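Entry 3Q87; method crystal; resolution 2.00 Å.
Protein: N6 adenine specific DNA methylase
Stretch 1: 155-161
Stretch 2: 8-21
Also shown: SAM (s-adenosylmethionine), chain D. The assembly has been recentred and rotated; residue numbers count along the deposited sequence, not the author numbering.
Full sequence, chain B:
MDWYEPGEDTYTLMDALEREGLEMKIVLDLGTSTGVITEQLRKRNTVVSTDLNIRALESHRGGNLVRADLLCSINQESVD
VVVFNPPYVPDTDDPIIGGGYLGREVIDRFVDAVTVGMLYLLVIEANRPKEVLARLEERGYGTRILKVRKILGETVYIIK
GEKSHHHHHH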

# COMPACT_ATOMS: atom_id res chain seq x y z
N THR B 155 11.01 -20.46 -14.66
CA THR B 155 10.64 -21.06 -13.39
C THR B 155 10.47 -19.96 -12.35
O THR B 155 11.32 -19.08 -12.21
CB THR B 155 11.68 -22.08 -12.92
OG1 THR B 155 12.90 -21.40 -12.58
CG2 THR B 155 11.98 -23.09 -14.02
N VAL B 156 9.38 -20.03 -11.62
CA VAL B 156 9.03 -18.99 -10.67
C VAL B 156 9.38 -19.40 -9.25
O VAL B 156 9.11 -20.53 -8.84
CB VAL B 156 7.52 -18.70 -10.75
CG1 VAL B 156 7.06 -17.97 -9.52
CG2 VAL B 156 7.22 -17.92 -12.00
N TYR B 157 9.98 -18.48 -8.50
CA TYR B 157 10.26 -18.69 -7.08
C TYR B 157 9.51 -17.69 -6.20
O TYR B 157 9.61 -16.48 -6.39
CB TYR B 157 11.76 -18.57 -6.81
CG TYR B 157 12.61 -19.53 -7.62
CD1 TYR B 157 13.19 -20.65 -7.03
CD2 TYR B 157 12.83 -19.31 -8.97
CE1 TYR B 157 13.97 -21.53 -7.77
CE2 TYR B 157 13.61 -20.18 -9.72
CZ TYR B 157 14.17 -21.29 -9.12
OH TYR B 157 14.94 -22.16 -9.85
N ILE B 158 8.76 -18.21 -5.24
CA ILE B 158 8.08 -17.35 -4.29
C ILE B 158 8.84 -17.30 -2.97
O ILE B 158 8.95 -18.29 -2.25
CB ILE B 158 6.65 -17.79 -4.07
CG1 ILE B 158 5.87 -17.64 -5.38
CG2 ILE B 158 6.02 -16.98 -2.92
CD1 ILE B 158 4.54 -18.33 -5.36
N ILE B 159 9.39 -16.13 -2.68
CA ILE B 159 10.18 -15.94 -1.48
C ILE B 159 9.33 -15.40 -0.34
O ILE B 159 8.59 -14.43 -0.52
CB ILE B 159 11.34 -14.99 -1.76
CG1 ILE B 159 12.23 -15.59 -2.84
CG2 ILE B 159 12.16 -14.75 -0.51
CD1 ILE B 159 13.51 -14.80 -3.07
N LYS B 160 9.40 -16.05 0.82
CA LYS B 160 8.77 -15.52 2.02
C LYS B 160 9.84 -14.99 2.95
O LYS B 160 10.81 -15.69 3.23
CB LYS B 160 7.91 -16.56 2.73
CG LYS B 160 7.39 -16.06 4.07
CD LYS B 160 6.41 -17.02 4.71
CE LYS B 160 5.94 -16.49 6.06
NZ LYS B 160 5.00 -17.42 6.73
N GLY B 161 9.69 -13.75 3.40
CA GLY B 161 10.66 -13.13 4.27
C GLY B 161 10.01 -12.70 5.56
O GLY B 161 8.91 -12.16 5.56
N SAM D . 0.44 -7.76 -9.27
CA SAM D . 0.28 -7.98 -10.71
C SAM D . 0.24 -9.49 -10.99
O SAM D . -0.29 -9.95 -12.01
OXT SAM D . 0.73 -10.29 -10.20
CB SAM D . 1.31 -7.23 -11.60
CG SAM D . 2.80 -7.64 -11.63
SD SAM D . 3.89 -6.85 -12.90
CE SAM D . 5.10 -8.14 -13.24
C5' SAM D . 4.90 -5.69 -11.94
C4' SAM D . 4.05 -4.49 -11.56
O4' SAM D . 4.85 -3.55 -10.85
C3' SAM D . 3.48 -3.76 -12.78
O3' SAM D . 2.11 -3.53 -12.55
C2' SAM D . 4.23 -2.45 -12.82
O2' SAM D . 3.46 -1.37 -13.30
C1' SAM D . 4.58 -2.26 -11.36
N9 SAM D . 5.78 -1.47 -11.14
C8 SAM D . 6.90 -1.35 -11.94
N7 SAM D . 7.75 -0.51 -11.30
C5 SAM D . 7.19 -0.13 -10.12
C6 SAM D . 7.60 0.69 -9.09
N6 SAM D . 8.79 1.28 -9.15
N1 SAM D . 6.78 0.90 -7.99
C2 SAM D . 5.54 0.29 -7.91
N3 SAM D . 5.13 -0.53 -8.94
C4 SAM D . 5.94 -0.72 -10.02
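Stretch 2 8-21: EDTYTLMDALEREG

The most distinctive feature of this contact is the salt bridge that closes one end of an otherwise largely apolar seam: K160, with every side-chain torsion in t, extends from the strand to the helix and places NZ 2.7 Å from OE1 of E20. The lysine ammonium donates a hydrogen bond to the carboxylate at this distance, so charge and geometry reinforce one another. E20 is the last residue of the helix, with chi1 and chi2 both in m.

Residues 155-161 form a strand that continues beyond the stretch, and residues 8-20 form a helix. The two run in broadly the same direction, their axes crossing at -35° with a closest approach of 9.0 Å. They are remote in sequence, no touching pair being fewer than 140 residues apart, yet the backbones come close: the CA of V156 lies 6.6 Å from the CA of D9, and the CA of I158 lies 6.5 Å from the CA of L13. Two residues along the strand thus match four along the helix, roughly one helical turn.

Strand alternation selects the contact side chains. V156, I158 and K160 point toward the helix, whereas Y157 points away and takes no part. On the helix, T12, A16 and E20 point toward the strand; their spacing of four residues brings them onto one face.

I158 is the centre of the packing and has the largest covered area of any residue in the contact. Its chi1 m, chi2 t conformation directs CD1 at the helix, where it lies 3.6 Å from CB of A16 and 3.5 Å from CA of L13. L13 starts out sideways, but the end of its side chain comes nearer, and its CD1 reaches 4.2 Å from CG2 of I158.

Toward the start of both stretches, V156 packs through CG1 against OG1 of T12 at 3.3 Å and through CG2 against CB of D9 at 4.1 Å. The T12 hydroxyl donates a hydrogen bond to the backbone, OG1 to O of D9 at 3.2 Å, so its polarity is met within the helix even as it faces valine. The D9 side chain leaves sideways and its end leads away from the strand.

The helix gives way at G21, whose positive phi, a conformation that favours glycine, breaks the helical pattern just beyond the salt bridge. In all, the two stretches bury 305 Å², both sides summed.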

# COMPACT_ATOMS: atom_id res chain seq x y z
N GLU B 8 0.52 -16.87 -15.39
CA GLU B 8 0.83 -18.03 -14.55
C GLU B 8 1.70 -17.61 -13.37
O GLU B 8 1.59 -18.16 -12.28
CB GLU B 8 1.52 -19.13 -15.37
CG GLU B 8 0.57 -19.89 -16.30
CD GLU B 8 1.26 -20.97 -17.13
OE1 GLU B 8 2.15 -21.67 -16.61
OE2 GLU B 8 0.89 -21.12 -18.31
N ASP B 9 2.57 -16.62 -13.59
CA ASP B 9 3.37 -16.10 -12.50
C ASP B 9 2.49 -15.54 -11.39
O ASP B 9 2.66 -15.91 -10.23
CB ASP B 9 4.41 -15.06 -12.99
CG ASP B 9 3.79 -13.88 -13.75
OD1 ASP B 9 2.68 -13.99 -14.31
OD2 ASP B 9 4.45 -12.83 -13.80
N THR B 10 1.53 -14.69 -11.73
CA THR B 10 0.66 -14.14 -10.70
C THR B 10 -0.09 -15.26 -9.97
O THR B 10 -0.19 -15.26 -8.76
CB THR B 10 -0.34 -13.06 -11.22
OG1 THR B 10 -1.68 -13.54 -11.14
CG2 THR B 10 -0.03 -12.64 -12.63
N TYR B 11 -0.60 -16.24 -10.71
CA TYR B 11 -1.35 -17.31 -10.06
C TYR B 11 -0.53 -18.21 -9.13
O TYR B 11 -1.07 -18.78 -8.19
CB TYR B 11 -2.14 -18.12 -11.10
CG TYR B 11 -3.22 -17.28 -11.74
CD1 TYR B 11 -4.20 -16.68 -10.96
CD2 TYR B 11 -3.25 -17.07 -13.11
CE1 TYR B 11 -5.20 -15.90 -11.53
CE2 TYR B 11 -4.23 -16.28 -13.69
CZ TYR B 11 -5.21 -15.71 -12.89
OH TYR B 11 -6.20 -14.93 -13.45
N THR B 12 0.77 -18.35 -9.38
CA THR B 12 1.59 -19.09 -8.43
C THR B 12 1.79 -18.29 -7.12
O THR B 12 1.82 -18.86 -6.04
CB THR B 12 2.96 -19.52 -9.01
OG1 THR B 12 3.92 -18.48 -8.83
CG2 THR B 12 2.85 -19.84 -10.49
N LEU B 13 1.93 -16.97 -7.23
CA LEU B 13 1.96 -16.13 -6.04
C LEU B 13 0.64 -16.26 -5.29
O LEU B 13 0.61 -16.52 -4.09
CB LEU B 13 2.29 -14.66 -6.38
CG LEU B 13 2.37 -13.63 -5.24
CD1 LEU B 13 3.22 -14.13 -4.09
CD2 LEU B 13 2.88 -12.25 -5.73
N MET B 14 -0.47 -16.13 -6.01
CA MET B 14 -1.78 -16.24 -5.40
C MET B 14 -1.99 -17.59 -4.71
O MET B 14 -2.54 -17.66 -3.61
CB MET B 14 -2.88 -15.99 -6.43
CG MET B 14 -2.88 -14.56 -6.94
SD MET B 14 -4.17 -14.19 -8.16
CE MET B 14 -5.66 -14.22 -7.15
N ASP B 15 -1.56 -18.67 -5.37
CA ASP B 15 -1.69 -20.00 -4.79
C ASP B 15 -0.92 -20.11 -3.48
O ASP B 15 -1.44 -20.63 -2.49
CB ASP B 15 -1.22 -21.09 -5.77
CG ASP B 15 -2.25 -21.39 -6.86
OD1 ASP B 15 -3.39 -20.88 -6.80
OD2 ASP B 15 -1.90 -22.14 -7.80
N ALA B 16 0.31 -19.60 -3.46
CA ALA B 16 1.09 -19.64 -2.23
C ALA B 16 0.47 -18.80 -1.09
O ALA B 16 0.47 -19.22 0.07
CB ALA B 16 2.53 -19.24 -2.48
N LEU B 17 -0.06 -17.62 -1.43
CA LEU B 17 -0.71 -16.76 -0.46
C LEU B 17 -1.93 -17.46 0.12
O LEU B 17 -2.23 -17.35 1.31
CB LEU B 17 -1.15 -15.43 -1.10
CG LEU B 17 -0.02 -14.48 -1.51
CD1 LEU B 17 -0.55 -13.35 -2.36
CD2 LEU B 17 0.70 -13.93 -0.28
N GLU B 18 -2.62 -18.18 -0.74
CA GLU B 18 -3.82 -18.88 -0.31
C GLU B 18 -3.51 -19.91 0.77
O GLU B 18 -4.24 -20.05 1.74
CB GLU B 18 -4.51 -19.53 -1.51
CG GLU B 18 -5.90 -20.04 -1.20
CD GLU B 18 -6.81 -18.95 -0.69
OE1 GLU B 18 -6.59 -17.76 -1.04
OE2 GLU B 18 -7.76 -19.28 0.07
N ARG B 19 -2.40 -20.63 0.59
CA ARG B 19 -2.05 -21.71 1.51
C ARG B 19 -1.58 -21.16 2.84
O ARG B 19 -1.77 -21.80 3.88
CB ARG B 19 -0.99 -22.63 0.90
CG ARG B 19 -1.40 -23.20 -0.46
CD ARG B 19 -0.44 -24.27 -0.95
NE ARG B 19 -0.13 -24.08 -2.37
CZ ARG B 19 1.04 -23.65 -2.83
NH1 ARG B 19 2.04 -23.38 -1.98
NH2 ARG B 19 1.24 -23.51 -4.13
N GLU B 20 -0.96 -19.98 2.80
CA GLU B 20 -0.53 -19.29 4.01
C GLU B 20 -1.71 -18.85 4.87
O GLU B 20 -1.59 -18.76 6.08
CB GLU B 20 0.31 -18.06 3.65
CG GLU B 20 1.67 -18.37 3.08
CD GLU B 20 2.61 -18.90 4.12
OE1 GLU B 20 3.52 -18.14 4.53
OE2 GLU B 20 2.44 -20.06 4.55
N GLY B 21 -2.83 -18.56 4.23
CA GLY B 21 -4.00 -18.09 4.96
C GLY B 21 -3.82 -16.75 5.68
O GLY B 21 -4.26 -16.60 6.83